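Local coordinates for protein xyloglucan-specific endo-beta-1,4-glucanase (Uncultured bacterium, PDB 4W88) that hydrolyses internal beta-1,4-glucosidic bonds in the backbone of the plant cell-wall polysaccharide xyloglucan, at residues F230-D235 with N312-G317. The protein carries 1 engineered substitution. Sequence-based numbering, arbitrary orientation.
With BGC (beta-D-glucopyranose), chain C.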
loop_
_atom_site.group_PDB
_atom_site.type_symbol
_atom_site.label_atom_id
_atom_site.label_comp_id
_atom_site.label_asym_id
_atom_site.label_seq_id
_atom_site.Cartn_x
_atom_site.Cartn_y
_atom_site.Cartn_z
ATOM N N PHE A 230 3.881 14.369 -13.482
ATOM C CA PHE A 230 2.654 15.040 -13.090
ATOM C C PHE A 230 2.400 14.946 -11.586
ATOM O O PHE A 230 1.951 15.904 -10.958
ATOM C CB PHE A 230 1.461 14.473 -13.846
ATOM C CG PHE A 230 0.177 15.127 -13.455
ATOM C CD1 PHE A 230 -0.082 16.442 -13.814
ATOM C CD2 PHE A 230 -0.758 14.460 -12.733
ATOM C CE1 PHE A 230 -1.265 17.055 -13.405
ATOM C CE2 PHE A 230 -1.924 15.074 -12.333
ATOM C CZ PHE A 230 -2.168 16.369 -12.652
ATOM N N THR A 231 2.640 13.752 -11.015
ATOM C CA THR A 231 2.204 13.483 -9.648
ATOM C C THR A 231 3.163 13.973 -8.567
ATOM O O THR A 231 2.766 14.253 -7.402
ATOM C CB THR A 231 1.977 11.951 -9.435
ATOM O OG1 THR A 231 3.173 11.264 -9.792
ATOM C CG2 THR A 231 0.855 11.451 -10.347
ATOM N N TYR A 232 4.444 14.048 -8.960
ATOM C CA TYR A 232 5.552 14.535 -8.077
ATOM C C TYR A 232 6.147 15.866 -8.528
ATOM O O TYR A 232 5.878 16.316 -9.606
ATOM C CB TYR A 232 6.665 13.465 -7.965
ATOM C CG TYR A 232 6.350 12.330 -6.951
ATOM C CD1 TYR A 232 5.337 11.375 -7.231
ATOM C CD2 TYR A 232 7.018 12.261 -5.733
ATOM C CE1 TYR A 232 5.051 10.379 -6.288
ATOM C CE2 TYR A 232 6.736 11.284 -4.809
ATOM C CZ TYR A 232 5.774 10.383 -5.095
ATOM O OH TYR A 232 5.520 9.409 -4.146
ATOM N N VAL A 233 6.876 16.507 -7.650
ATOM C CA VAL A 233 7.634 17.713 -7.970
ATOM C C VAL A 233 9.100 17.315 -8.191
ATOM O O VAL A 233 9.671 16.641 -7.340
ATOM C CB VAL A 233 7.560 18.753 -6.857
ATOM C CG1 VAL A 233 8.336 20.036 -7.260
ATOM C CG2 VAL A 233 6.127 19.072 -6.556
ATOM N N ALA A 234 9.641 17.638 -9.372
ATOM C CA ALA A 234 10.998 17.244 -9.778
ATOM C C ALA A 234 11.393 18.091 -10.967
ATOM O O ALA A 234 10.529 18.780 -11.491
ATOM C CB ALA A 234 11.025 15.802 -10.173
ATOM N N ASP A 235 12.677 17.988 -11.388
ATOM C CA ASP A 235 13.167 18.692 -12.536
ATOM C C ASP A 235 12.483 18.020 -13.707
ATOM O O ASP A 235 12.648 16.845 -13.943
ATOM C CB ASP A 235 14.694 18.504 -12.608
ATOM C CG ASP A 235 15.356 18.972 -13.944
ATOM O OD1 ASP A 235 14.769 19.668 -14.787
ATOM O OD2 ASP A 235 16.557 18.611 -14.141
ATOM N N ASN A 312 4.492 22.756 3.935
ATOM C CA ASN A 312 5.563 22.221 3.073
ATOM C C ASN A 312 5.603 20.721 3.171
ATOM O O ASN A 312 5.214 20.190 4.202
ATOM C CB ASN A 312 6.947 22.725 3.463
ATOM C CG ASN A 312 7.042 24.222 3.478
ATOM O OD1 ASN A 312 6.538 24.936 2.589
ATOM N ND2 ASN A 312 7.715 24.720 4.497
ATOM N N GLY A 313 6.138 20.079 2.125
ATOM C CA GLY A 313 6.243 18.643 1.996
ATOM C C GLY A 313 5.462 18.201 0.775
ATOM O O GLY A 313 4.994 19.051 -0.042
ATOM N N GLU A 314 5.297 16.901 0.652
ATOM C CA GLU A 314 4.648 16.332 -0.505
ATOM C C GLU A 314 3.131 16.447 -0.306
ATOM O O GLU A 314 2.581 15.827 0.602
ATOM C CB GLU A 314 5.114 14.900 -0.671
ATOM C CG GLU A 314 6.606 14.787 -1.088
ATOM C CD GLU A 314 7.093 13.352 -1.247
ATOM O OE1 GLU A 314 6.378 12.438 -0.872
ATOM O OE2 GLU A 314 8.219 13.091 -1.726
ATOM N N LYS A 315 2.454 17.221 -1.175
ATOM C CA LYS A 315 1.108 17.670 -0.836
ATOM C C LYS A 315 0.054 16.658 -1.259
ATOM O O LYS A 315 -0.784 16.922 -2.130
ATOM C CB LYS A 315 0.818 19.112 -1.333
ATOM C CG LYS A 315 1.607 20.207 -0.632
ATOM C CD LYS A 315 1.437 21.528 -1.378
ATOM C CE LYS A 315 1.925 22.709 -0.545
ATOM N NZ LYS A 315 3.302 22.523 -0.038
ATOM N N PHE A 316 0.125 15.461 -0.673
ATOM C CA PHE A 316 -0.874 14.395 -1.008
ATOM C C PHE A 316 -2.137 14.427 -0.102
ATOM O O PHE A 316 -3.052 13.599 -0.235
ATOM C CB PHE A 316 -0.188 13.088 -0.822
ATOM C CG PHE A 316 0.745 12.685 -1.966
ATOM C CD1 PHE A 316 0.262 12.435 -3.208
ATOM C CD2 PHE A 316 2.079 12.535 -1.737
ATOM C CE1 PHE A 316 1.026 12.010 -4.254
ATOM C CE2 PHE A 316 2.917 12.103 -2.750
ATOM C CZ PHE A 316 2.409 11.859 -4.032
ATOM N N GLY A 317 -2.176 15.359 0.861
ATOM C CA GLY A 317 -3.266 15.429 1.758
ATOM C C GLY A 317 -4.654 15.618 1.102
ATOM O O GLY A 317 -4.821 16.457 0.194
HETATM C C2 BGC C . 8.991 7.844 -4.963
HETATM C C3 BGC C . 8.203 6.959 -3.985
HETATM C C4 BGC C . 7.021 6.325 -4.636
HETATM C C5 BGC C . 7.742 5.811 -5.948
HETATM C C6 BGC C . 6.623 5.188 -6.692
HETATM C C1 BGC C . 9.710 7.243 -6.118
HETATM O O2 BGC C . 10.066 8.194 -4.224
HETATM O O3 BGC C . 7.780 7.820 -2.955
HETATM O O4 BGC C . 6.170 5.593 -3.610
HETATM O O5 BGC C . 8.611 6.812 -6.718
HETATM O O6 BGC C . 6.943 4.409 -7.816
HETATM O O HOH W 1 7.208 10.002 -1.776
#
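Tyr-232 faces Glu-314 and Phe-316 between a helix end and a loop whose backbones stay well apart. The nearest pair of CA atoms, Tyr-232 CA and Glu-314 CA, is 7.8 Å apart. Tyr-232 is the first residue to leave helix 228-231. Segment 312-317 follows barrel strand 300-305 and turns sharply at Lys-315, the centre of an inverse gamma turn closed by Phe-316 N to Glu-314 O at 2.8 Å. The backbones of Thr-231, in the last turn of that helix, and of Lys-315 also bond those of Gln-275 and Phe-276.

The rings of Tyr-232 and Phe-316 form a T-shaped pair, with planes at 69°. Phe-316 brings its edge toward the tyrosine face, and its CZ lies 3.8 Å from Tyr-232 CE1. Trp-304 meets the Phe-316 ring edge-to-face as well. Glu-314 comes to the edge of the tyrosine ring instead, with OE2 3.9 Å from Tyr-232 CE2. Its carboxylate stands nearly upright to that ring, at 83°. The Glu-314 chain is extended beyond CG (chi2 179°), which carries the carboxylate out to the sugar side.

One water ties the polar ends together. Its O donates to Glu-314 OE1 at 2.7 Å, and it also donates to O3 of the bound glucose. It also bonds Tyr-232 OH at 3.0 Å, in the plane of the ring. Three partners thus fix this water between protein and glycan. An alanine in place of Tyr-232 would probably leave the Phe-316 edge without its aromatic partner and the water with one hold fewer.

Tyr-232 belongs to the glycan pocket, as does Tyr-228, whose ring meets it. Glu-149, another pocket residue, bonds the same glucose. The contact joins segments after the sixth and eighth strands of a TIM barrel, forming part of the substrate cleft of this GH5 enzyme.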